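Local coordinates for protein amidase, hydantoinase/carbamoylase family (Paraburkholderia phymatum, PDB 6C0D) that probably hydrolyses N-carbamoyl-L-amino acids as a zinc-dependent, homodimeric amidase of the peptidase M20 family, at residues 234-238 with 239-243; 255-258 with 259-263; 296-299 with 300-303; 337-340 with 341-344. All blocks are in the same frame, centred on the assembly; numbering follows the deposited sequence. Where two conformers were deposited one is given.

Interaction 1 of 4, residues 234-238 with 239-243; sequences GTTPM and AIRRD. With EDO (1,2-ethanediol), chain F.
In R241 the chain leaves with CG opposite its own carbonyl carbon (chi1 -73°) and runs straight from CG to NE, which carries the guanidinium back to T236; M238 folds at both chi2 and chi3, and its sulfur comes over the same group. R241 grips T236 side-on with two nitrogens on one oxygen: NH2 to O of T236 is 2.9 Å and NE of R241 to that oxygen 3.0 Å. T236 O lies near the guanidinium plane, yet only the NH2 approach is in the carbonyl plane, the NE donor standing well above it. Over one guanidinium face sits SD of M238, 3.6 Å from CZ of R241 and displaced toward the rim. Further contacts are apolar: CD1 of I240 meets CD of P237 at 3.7 Å, and CG2 of T236 packs on CG of R241 at 3.8 Å. The backbone tightens the bend, I240 N reaching P237 O at 3.2 Å and R241 N reaching M238 O at 3.3 Å. R241 has further partners: NH2 also bonds A233 O, and NH1 bonds T270 OG1 of the second subunit, whose W269 packs on R241. A bound 1,2-ethanediol, probably from the crystallisation liquor, links G234 O to D266 O of that subunit. Two successive i to i+3 backbone bonds thus mark a short 3-10-like turn, held by an arginine, in the loop between strand 231-232 and helix 244-262 at the dimer interface.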
loop_
_atom_site.group_PDB
_atom_site.type_symbol
_atom_site.label_atom_id
_atom_site.label_comp_id
_atom_site.label_asym_id
_atom_site.label_seq_id
_atom_site.Cartn_x
_atom_site.Cartn_y
_atom_site.Cartn_z
ATOM N N GLY A 234 -17.608 10.248 0.972
ATOM C CA GLY A 234 -18.656 10.805 1.814
ATOM C C GLY A 234 -20.005 10.827 1.113
ATOM O O GLY A 234 -21.038 10.521 1.708
ATOM N N THR A 235 -20.016 11.172 -0.169
ATOM C CA THR A 235 -21.280 11.397 -0.845
ATOM C C THR A 235 -21.825 10.156 -1.540
ATOM O O THR A 235 -23.009 10.139 -1.890
ATOM C CB THR A 235 -21.125 12.523 -1.871
ATOM O OG1 THR A 235 -20.138 12.142 -2.822
ATOM C CG2 THR A 235 -20.632 13.788 -1.199
ATOM N N THR A 236 -20.999 9.119 -1.744
ATOM C CA THR A 236 -21.413 7.939 -2.504
ATOM C C THR A 236 -22.055 6.896 -1.593
ATOM O O THR A 236 -21.354 6.321 -0.745
ATOM C CB THR A 236 -20.221 7.325 -3.226
ATOM O OG1 THR A 236 -19.608 8.330 -4.036
ATOM C CG2 THR A 236 -20.700 6.162 -4.135
ATOM N N PRO A 237 -23.352 6.601 -1.739
ATOM C CA PRO A 237 -23.984 5.609 -0.859
ATOM C C PRO A 237 -23.313 4.250 -1.011
ATOM O O PRO A 237 -22.824 3.901 -2.085
ATOM C CB PRO A 237 -25.440 5.567 -1.345
ATOM C CG PRO A 237 -25.649 6.886 -2.065
ATOM C CD PRO A 237 -24.319 7.215 -2.676
ATOM N N MET A 238 -23.310 3.479 0.084
ATOM C CA MET A 238 -22.639 2.176 0.077
ATOM C C MET A 238 -23.183 1.278 -1.020
ATOM O O MET A 238 -22.435 0.491 -1.618
ATOM C CB MET A 238 -22.806 1.485 1.430
ATOM C CG MET A 238 -22.153 2.230 2.599
ATOM S SD MET A 238 -20.357 2.460 2.400
ATOM C CE MET A 238 -19.767 0.797 2.758
ATOM N N ALA A 239 -24.489 1.375 -1.290
ATOM C CA ALA A 239 -25.141 0.416 -2.180
ATOM C C ALA A 239 -24.654 0.531 -3.617
ATOM O O ALA A 239 -24.737 -0.443 -4.373
ATOM C CB ALA A 239 -26.661 0.607 -2.123
ATOM N N ILE A 240 -24.175 1.698 -4.041
ATOM C CA ILE A 240 -23.793 1.858 -5.440
ATOM C C ILE A 240 -22.278 1.846 -5.628
ATOM O O ILE A 240 -21.790 2.163 -6.719
ATOM C CB ILE A 240 -24.426 3.116 -6.061
ATOM C CG1 ILE A 240 -23.863 4.391 -5.435
ATOM C CG2 ILE A 240 -25.958 3.065 -5.916
ATOM C CD1 ILE A 240 -24.437 5.677 -6.016
ATOM N N ARG A 241 -21.522 1.422 -4.617
ATOM C CA ARG A 241 -20.068 1.467 -4.711
ATOM C C ARG A 241 -19.496 0.292 -5.486
ATOM O O ARG A 241 -20.075 -0.792 -5.541
ATOM C CB ARG A 241 -19.438 1.484 -3.318
ATOM C CG ARG A 241 -19.643 2.826 -2.659
ATOM C CD ARG A 241 -18.996 2.870 -1.290
ATOM N NE ARG A 241 -19.276 4.191 -0.724
ATOM C CZ ARG A 241 -18.575 4.735 0.250
ATOM N NH1 ARG A 241 -17.557 4.052 0.782
ATOM N NH2 ARG A 241 -18.919 5.951 0.700
ATOM N N ARG A 242 -18.321 0.528 -6.062
ATOM C CA ARG A 242 -17.509 -0.493 -6.711
ATOM C C ARG A 242 -16.096 -0.327 -6.149
ATOM O O ARG A 242 -15.169 0.076 -6.846
ATOM C CB ARG A 242 -17.541 -0.346 -8.229
ATOM C CG ARG A 242 -18.955 -0.456 -8.819
ATOM C CD ARG A 242 -19.146 0.537 -9.938
ATOM N NE ARG A 242 -20.376 0.289 -10.686
ATOM C CZ ARG A 242 -20.450 -0.553 -11.708
ATOM N NH1 ARG A 242 -19.365 -1.212 -12.079
ATOM N NH2 ARG A 242 -21.601 -0.729 -12.359
ATOM N N ASP A 243 -15.964 -0.605 -4.855
ATOM C CA ASP A 243 -14.739 -0.355 -4.104
ATOM C C ASP A 243 -13.726 -1.457 -4.414
ATOM O O ASP A 243 -13.899 -2.608 -4.011
ATOM C CB ASP A 243 -15.090 -0.283 -2.617
ATOM C CG ASP A 243 -13.917 0.084 -1.734
ATOM O OD1 ASP A 243 -12.770 -0.369 -1.997
ATOM O OD2 ASP A 243 -14.189 0.765 -0.711
HETATM C C1 EDO F . -24.206 10.533 2.192
HETATM O O1 EDO F . -23.264 10.308 3.274
HETATM C C2 EDO F . -24.427 9.277 1.346
HETATM O O2 EDO F . -25.397 8.416 1.954
#

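Interaction 2 of 4, residues 255-258 with 259-263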
loop_
_atom_site.group_PDB
_atom_site.type_symbol
_atom_site.label_atom_id
_atom_site.label_comp_id
_atom_site.label_asym_id
_atom_site.label_seq_id
_atom_site.Cartn_x
_atom_site.Cartn_y
_atom_site.Cartn_z
ATOM N N ILE A 255 -9.077 -16.922 -1.303
ATOM C CA ILE A 255 -7.796 -17.609 -1.490
ATOM C C ILE A 255 -7.498 -18.497 -0.288
ATOM O O ILE A 255 -7.119 -19.671 -0.429
ATOM C CB ILE A 255 -6.663 -16.588 -1.714
ATOM C CG1 ILE A 255 -6.810 -15.883 -3.069
ATOM C CG2 ILE A 255 -5.261 -17.274 -1.616
ATOM C CD1 ILE A 255 -5.847 -14.690 -3.235
ATOM N N ASP A 256 -7.626 -17.930 0.914
ATOM C CA ASP A 256 -7.305 -18.685 2.127
ATOM C C ASP A 256 -8.164 -19.935 2.232
ATOM O O ASP A 256 -7.691 -20.998 2.654
ATOM C CB ASP A 256 -7.517 -17.808 3.367
ATOM C CG ASP A 256 -6.505 -16.667 3.471
ATOM O OD1 ASP A 256 -5.443 -16.752 2.824
ATOM O OD2 ASP A 256 -6.763 -15.685 4.224
ATOM N N ASP A 257 -9.439 -19.818 1.876
ATOM C CA ASP A 257 -10.328 -20.967 1.952
ATOM C C ASP A 257 -9.921 -22.036 0.942
ATOM O O ASP A 257 -9.790 -23.215 1.291
ATOM C CB ASP A 257 -11.774 -20.522 1.728
ATOM C CG ASP A 257 -12.731 -21.692 1.594
ATOM O OD1 ASP A 257 -13.099 -22.280 2.630
ATOM O OD2 ASP A 257 -13.107 -22.028 0.449
ATOM N N ALA A 258 -9.696 -21.639 -0.310
ATOM C CA ALA A 258 -9.354 -22.630 -1.333
ATOM C C ALA A 258 -7.983 -23.253 -1.085
ATOM O O ALA A 258 -7.806 -24.467 -1.262
ATOM C CB ALA A 258 -9.414 -21.979 -2.715
ATOM N N PHE A 259 -6.996 -22.447 -0.685
ATOM C CA PHE A 259 -5.671 -22.998 -0.433
ATOM C C PHE A 259 -5.658 -23.842 0.834
ATOM O O PHE A 259 -4.954 -24.857 0.894
ATOM C CB PHE A 259 -4.628 -21.887 -0.329
ATOM C CG PHE A 259 -4.205 -21.312 -1.658
ATOM C CD1 PHE A 259 -4.841 -21.684 -2.841
ATOM C CD2 PHE A 259 -3.176 -20.377 -1.712
ATOM C CE1 PHE A 259 -4.445 -21.142 -4.061
ATOM C CE2 PHE A 259 -2.757 -19.845 -2.928
ATOM C CZ PHE A 259 -3.400 -20.213 -4.107
ATOM N N GLY A 260 -6.416 -23.435 1.861
ATOM C CA GLY A 260 -6.480 -24.245 3.076
ATOM C C GLY A 260 -7.028 -25.639 2.819
ATOM O O GLY A 260 -6.581 -26.615 3.422
ATOM N N ARG A 261 -7.993 -25.752 1.906
ATOM C CA ARG A 261 -8.525 -27.067 1.549
ATOM C C ARG A 261 -7.490 -27.944 0.847
ATOM O O ARG A 261 -7.554 -29.173 0.956
ATOM C CB ARG A 261 -9.748 -26.913 0.651
ATOM C CG ARG A 261 -10.941 -26.308 1.356
ATOM C CD ARG A 261 -12.036 -25.927 0.369
ATOM N NE ARG A 261 -13.000 -25.034 0.999
ATOM C CZ ARG A 261 -13.953 -25.446 1.829
ATOM N NH1 ARG A 261 -14.069 -26.737 2.115
ATOM N NH2 ARG A 261 -14.790 -24.573 2.371
ATOM N N LEU A 262 -6.550 -27.348 0.110
ATOM C CA LEU A 262 -5.555 -28.125 -0.630
ATOM C C LEU A 262 -4.281 -28.385 0.162
ATOM O O LEU A 262 -3.552 -29.339 -0.153
ATOM C CB LEU A 262 -5.179 -27.400 -1.929
ATOM C CG LEU A 262 -6.291 -27.219 -2.965
ATOM C CD1 LEU A 262 -5.854 -26.230 -4.036
ATOM C CD2 LEU A 262 -6.649 -28.577 -3.581
ATOM N N ALA A 263 -4.006 -27.562 1.171
ATOM C CA ALA A 263 -2.723 -27.518 1.849
ATOM C C ALA A 263 -2.514 -28.726 2.763
ATOM O O ALA A 263 -3.464 -29.337 3.255
ATOM C CB ALA A 263 -2.629 -26.247 2.704
#
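One face of the F259 ring carries CG2 of I255, a CH-pi contact with the methyl 4.0 Å from the ring centroid and 22° off the normal. The methyl is displaced toward the CD2 side, where CG2 of I255 comes within 3.7 Å of CD2 of F259. Both side chains point the same way from the helix; chi1 of I255 turns the methyl branch CG2 away from the backbone N, which sets it over the ring face. W269 and F294 also meet this ring edge-to-face. The second flat group, the R261 guanidinium, has OD2 of D257 at its edge. D257 has two conformers; in the one given, NE of R261 reaches OD2 of D257 at 3.1 Å in a nearly straight bond, entering from above the carboxylate plane, while NH2 of R261 lies 2.9 Å from OD1 of D257 through a weak, bent bond. In that conformer the two planes are 69° apart, so this salt bridge, perhaps not always formed, is no flat two-pronged pairing. Both pairs are i to i+4 contacts near the C-terminal end of helix 244-262, the apolar one on a buried face and the charged one on an exposed face. Matching backbone bonds run alongside them: F259 N to I255 O at 2.8 Å and R261 N to D257 O at 3.2 Å. On the buried side, M305 of helix 299-317 touches both F259 and L262, and L312 of that helix packs against A258.

Interaction 3 of 4, residues 296-299 with 300-303; sequences DANP and NRLH
D296 and R301 join across an Asx turn that leads from strand 283-296 into the N-terminus of helix 299-317, with N298 as N-cap. The ionic part is a salt bridge: NH1 of R301 meets OD2 of D296 at 2.9 Å, on the syn side of the carboxylate and in the guanidinium plane. The bend of R301 at chi3 (-72°) brings NH1 back to the aspartate, and the two planes are 67° apart. The same OD2 of D296 accepts N of N298 at 2.9 Å from above the carboxylate plane, which closes the Asx turn; D296 OD1 is held by T267 OG1. Capping follows: chi1 of N298 swings OD1 toward the first turn, where it takes N of R301 at 3.1 Å. Backbone bonds begin with L302 N to N298 O (2.9 Å) and H303 N to P299 O (3.0 Å). Through water, NH1 of R301 and, weakly, ND2 of N298 are linked. In the conformer given for H303, its NE2 bonds E334 OE1. The salt bridge is close to straight, with an N-H...O angle of 160° from NH1 of R301 to OD2 of D296.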
loop_
_atom_site.group_PDB
_atom_site.type_symbol
_atom_site.label_atom_id
_atom_site.label_comp_id
_atom_site.label_asym_id
_atom_site.label_seq_id
_atom_site.Cartn_x
_atom_site.Cartn_y
_atom_site.Cartn_z
ATOM N N ASP A 296 5.219 -24.999 -2.516
ATOM C CA ASP A 296 4.918 -26.326 -2.015
ATOM C C ASP A 296 5.920 -27.310 -2.615
ATOM O O ASP A 296 6.436 -27.098 -3.712
ATOM C CB ASP A 296 3.487 -26.744 -2.360
ATOM C CG ASP A 296 2.998 -27.881 -1.487
ATOM O OD1 ASP A 296 2.716 -27.621 -0.292
ATOM O OD2 ASP A 296 2.934 -29.040 -1.972
ATOM N N ALA A 297 6.177 -28.389 -1.883
ATOM C CA ALA A 297 7.082 -29.427 -2.381
ATOM C C ALA A 297 6.412 -30.403 -3.335
ATOM O O ALA A 297 7.114 -31.167 -4.018
ATOM C CB ALA A 297 7.656 -30.218 -1.201
ATOM N N ASN A 298 5.076 -30.421 -3.381
ATOM C CA ASN A 298 4.342 -31.423 -4.141
ATOM C C ASN A 298 3.865 -30.819 -5.459
ATOM O O ASN A 298 3.016 -29.905 -5.442
ATOM C CB ASN A 298 3.157 -31.938 -3.320
ATOM C CG ASN A 298 2.446 -33.118 -3.981
ATOM O OD1 ASN A 298 1.860 -32.982 -5.043
ATOM N ND2 ASN A 298 2.489 -34.276 -3.338
ATOM N N PRO A 299 4.371 -31.262 -6.612
ATOM C CA PRO A 299 3.978 -30.596 -7.862
ATOM C C PRO A 299 2.486 -30.667 -8.137
ATOM O O PRO A 299 1.922 -29.706 -8.677
ATOM C CB PRO A 299 4.802 -31.338 -8.935
ATOM C CG PRO A 299 5.235 -32.602 -8.296
ATOM C CD PRO A 299 5.367 -32.338 -6.836
ATOM N N ASN A 300 1.826 -31.784 -7.801
ATOM C CA ASN A 300 0.382 -31.866 -8.010
ATOM C C ASN A 300 -0.345 -30.799 -7.200
ATOM O O ASN A 300 -1.283 -30.159 -7.697
ATOM C CB ASN A 300 -0.143 -33.248 -7.622
ATOM C CG ASN A 300 0.057 -34.283 -8.717
ATOM O OD1 ASN A 300 0.374 -33.943 -9.855
ATOM N ND2 ASN A 300 -0.162 -35.550 -8.381
ATOM N N ARG A 301 0.062 -30.614 -5.947
ATOM C CA ARG A 301 -0.595 -29.608 -5.108
ATOM C C ARG A 301 -0.314 -28.208 -5.620
ATOM O O ARG A 301 -1.216 -27.357 -5.662
ATOM C CB ARG A 301 -0.133 -29.728 -3.659
ATOM C CG ARG A 301 -0.860 -28.708 -2.748
ATOM C CD ARG A 301 -0.349 -28.732 -1.305
ATOM N NE ARG A 301 -0.800 -29.940 -0.620
ATOM C CZ ARG A 301 -0.028 -30.987 -0.348
ATOM N NH1 ARG A 301 1.258 -30.985 -0.687
ATOM N NH2 ARG A 301 -0.548 -32.037 0.276
ATOM N N LEU A 302 0.936 -27.949 -6.004
ATOM C CA LEU A 302 1.296 -26.626 -6.498
ATOM C C LEU A 302 0.468 -26.266 -7.722
ATOM O O LEU A 302 -0.022 -25.137 -7.838
ATOM C CB LEU A 302 2.791 -26.589 -6.812
ATOM C CG LEU A 302 3.483 -25.259 -7.092
ATOM C CD1 LEU A 302 3.397 -24.294 -5.880
ATOM C CD2 LEU A 302 4.951 -25.562 -7.459
ATOM N N HIS A 303 0.275 -27.230 -8.634
ATOM C CA HIS A 303 -0.524 -26.995 -9.832
ATOM C C HIS A 303 -2.005 -26.874 -9.495
ATOM O O HIS A 303 -2.727 -26.092 -10.125
ATOM C CB HIS A 303 -0.303 -28.129 -10.851
ATOM C CG HIS A 303 1.129 -28.325 -11.243
ATOM N ND1 HIS A 303 1.574 -29.450 -11.908
ATOM C CD2 HIS A 303 2.220 -27.541 -11.060
ATOM C CE1 HIS A 303 2.875 -29.350 -12.115
ATOM N NE2 HIS A 303 3.292 -28.203 -11.607
HETATM O O HOH W 1 2.041 -34.051 -0.152
#

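Interaction 4 of 4, residues 337-340 with 341-344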
loop_
_atom_site.group_PDB
_atom_site.type_symbol
_atom_site.label_atom_id
_atom_site.label_comp_id
_atom_site.label_asym_id
_atom_site.label_seq_id
_atom_site.Cartn_x
_atom_site.Cartn_y
_atom_site.Cartn_z
ATOM N N THR A 337 13.404 -32.536 -6.185
ATOM C CA THR A 337 13.660 -33.488 -5.107
ATOM C C THR A 337 15.156 -33.685 -4.916
ATOM O O THR A 337 15.932 -33.660 -5.875
ATOM C CB THR A 337 13.010 -34.841 -5.405
ATOM O OG1 THR A 337 13.641 -35.398 -6.553
ATOM C CG2 THR A 337 11.532 -34.672 -5.709
ATOM N N MET A 338 15.557 -33.899 -3.665
ATOM C CA MET A 338 16.929 -34.288 -3.399
ATOM C C MET A 338 17.065 -35.794 -3.586
ATOM O O MET A 338 16.108 -36.549 -3.388
ATOM C CB MET A 338 17.344 -33.883 -1.980
ATOM C CG MET A 338 17.228 -32.360 -1.718
ATOM S SD MET A 338 18.413 -31.365 -2.623
ATOM C CE MET A 338 17.488 -30.916 -4.141
ATOM N N ASP A 339 18.262 -36.223 -3.986
ATOM C CA ASP A 339 18.475 -37.633 -4.323
ATOM C C ASP A 339 18.127 -38.530 -3.138
ATOM O O ASP A 339 18.583 -38.287 -2.020
ATOM C CB ASP A 339 19.937 -37.855 -4.720
ATOM C CG ASP A 339 20.182 -39.260 -5.217
ATOM O OD1 ASP A 339 19.960 -39.502 -6.421
ATOM O OD2 ASP A 339 20.568 -40.109 -4.384
ATOM N N ALA A 340 17.310 -39.570 -3.381
ATOM C CA ALA A 340 16.825 -40.382 -2.256
ATOM C C ALA A 340 17.950 -41.155 -1.560
ATOM O O ALA A 340 17.968 -41.268 -0.323
ATOM C CB ALA A 340 15.749 -41.351 -2.741
ATOM N N ALA A 341 18.886 -41.727 -2.321
ATOM C CA ALA A 341 19.971 -42.457 -1.660
ATOM C C ALA A 341 20.901 -41.509 -0.893
ATOM O O ALA A 341 21.351 -41.841 0.213
ATOM C CB ALA A 341 20.747 -43.309 -2.698
ATOM N N LEU A 342 21.190 -40.321 -1.441
ATOM C CA LEU A 342 22.000 -39.353 -0.695
ATOM C C LEU A 342 21.299 -38.926 0.588
ATOM O O LEU A 342 21.930 -38.827 1.648
ATOM C CB LEU A 342 22.308 -38.123 -1.558
ATOM C CG LEU A 342 23.209 -38.361 -2.806
ATOM C CD1 LEU A 342 23.492 -37.036 -3.473
ATOM C CD2 LEU A 342 24.535 -39.065 -2.466
ATOM N N GLN A 343 19.994 -38.643 0.505
ATOM C CA GLN A 343 19.239 -38.317 1.720
ATOM C C GLN A 343 19.402 -39.401 2.758
ATOM O O GLN A 343 19.527 -39.123 3.959
ATOM C CB GLN A 343 17.756 -38.186 1.419
ATOM C CG GLN A 343 17.301 -36.898 0.831
ATOM C CD GLN A 343 15.793 -36.934 0.712
ATOM O OE1 GLN A 343 15.090 -37.072 1.725
ATOM N NE2 GLN A 343 15.294 -36.880 -0.519
ATOM N N GLN A 344 19.388 -40.655 2.318
ATOM C CA GLN A 344 19.453 -41.727 3.294
ATOM C C GLN A 344 20.844 -41.812 3.928
ATOM O O GLN A 344 20.957 -42.087 5.126
ATOM C CB GLN A 344 19.023 -43.042 2.649
ATOM C CG GLN A 344 18.924 -44.207 3.604
ATOM C CD GLN A 344 17.663 -44.153 4.464
ATOM O OE1 GLN A 344 17.008 -43.112 4.584
ATOM N NE2 GLN A 344 17.324 -45.281 5.065
#
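D339 and L342 meet at the start of helix 340-353, where OD2 of D339 accepts N of L342 at 3.0 Å with an N-H...O angle of 162°. D339 stands just before the helix and its side chain takes a backbone N of the first turn, which makes it the N-cap; the oxygen uses its anti lone pair, the one turned away from OD1. A chi1 of -174° swings CG of D339 away from the backbone N and in toward the first helical turn. The two side chains cross at about a right angle, CB of D339 lying 3.8 Å from CG of L342, so CB of D339 also packs against the buried L342. A negative carboxylate here would probably interact well with the positive end of the helix dipole.

A second polar link comes from Q343, whose extended chain sends NE2 back to O of M338 at 3.0 Å. The acceptor lies in the glutamine amide plane, but the donor approaches from above the carbonyl plane of M338. CB of M338 is 4.1 Å from CG of Q343, so loose apolar packing accompanies the bond. Beyond this shell the helix backbone sets the positions: N of Q343 bonds O of D339 at 2.9 Å, and N of Q344 bonds O of A340 at 3.1 Å.

M338 and D339 are in turn fixed by backbone bonds to T214 and A378, respectively. M338 packs on V213 and I216 of strand 210-227 and on M380 of strand 378-384, while L342 rests on C379, placing the N-terminus of helix 340-353 against these two strands.

Overall arrangement
The four contacts are local and follow one another along the chain, each mixing buried and exposed residues. Interaction 1 lies farthest from the chain centre, about 47 Å between centres, and alone meets the second subunit; its arginine grips a carbonyl. Interactions 2 and 3 touch, L262 O lying 2.9 Å from R301 NE in a probable hydrogen bond that joins the end of helix 244-262 to the start of helix 299-317. Both have a salt bridge, but interaction 2 adds ring packing and interaction 3 a side-chain cap. Interaction 4 repeats capping with aspartate and no salt bridge, its nearest atoms about 6 Å from interaction 3; both lean on strand 210-227.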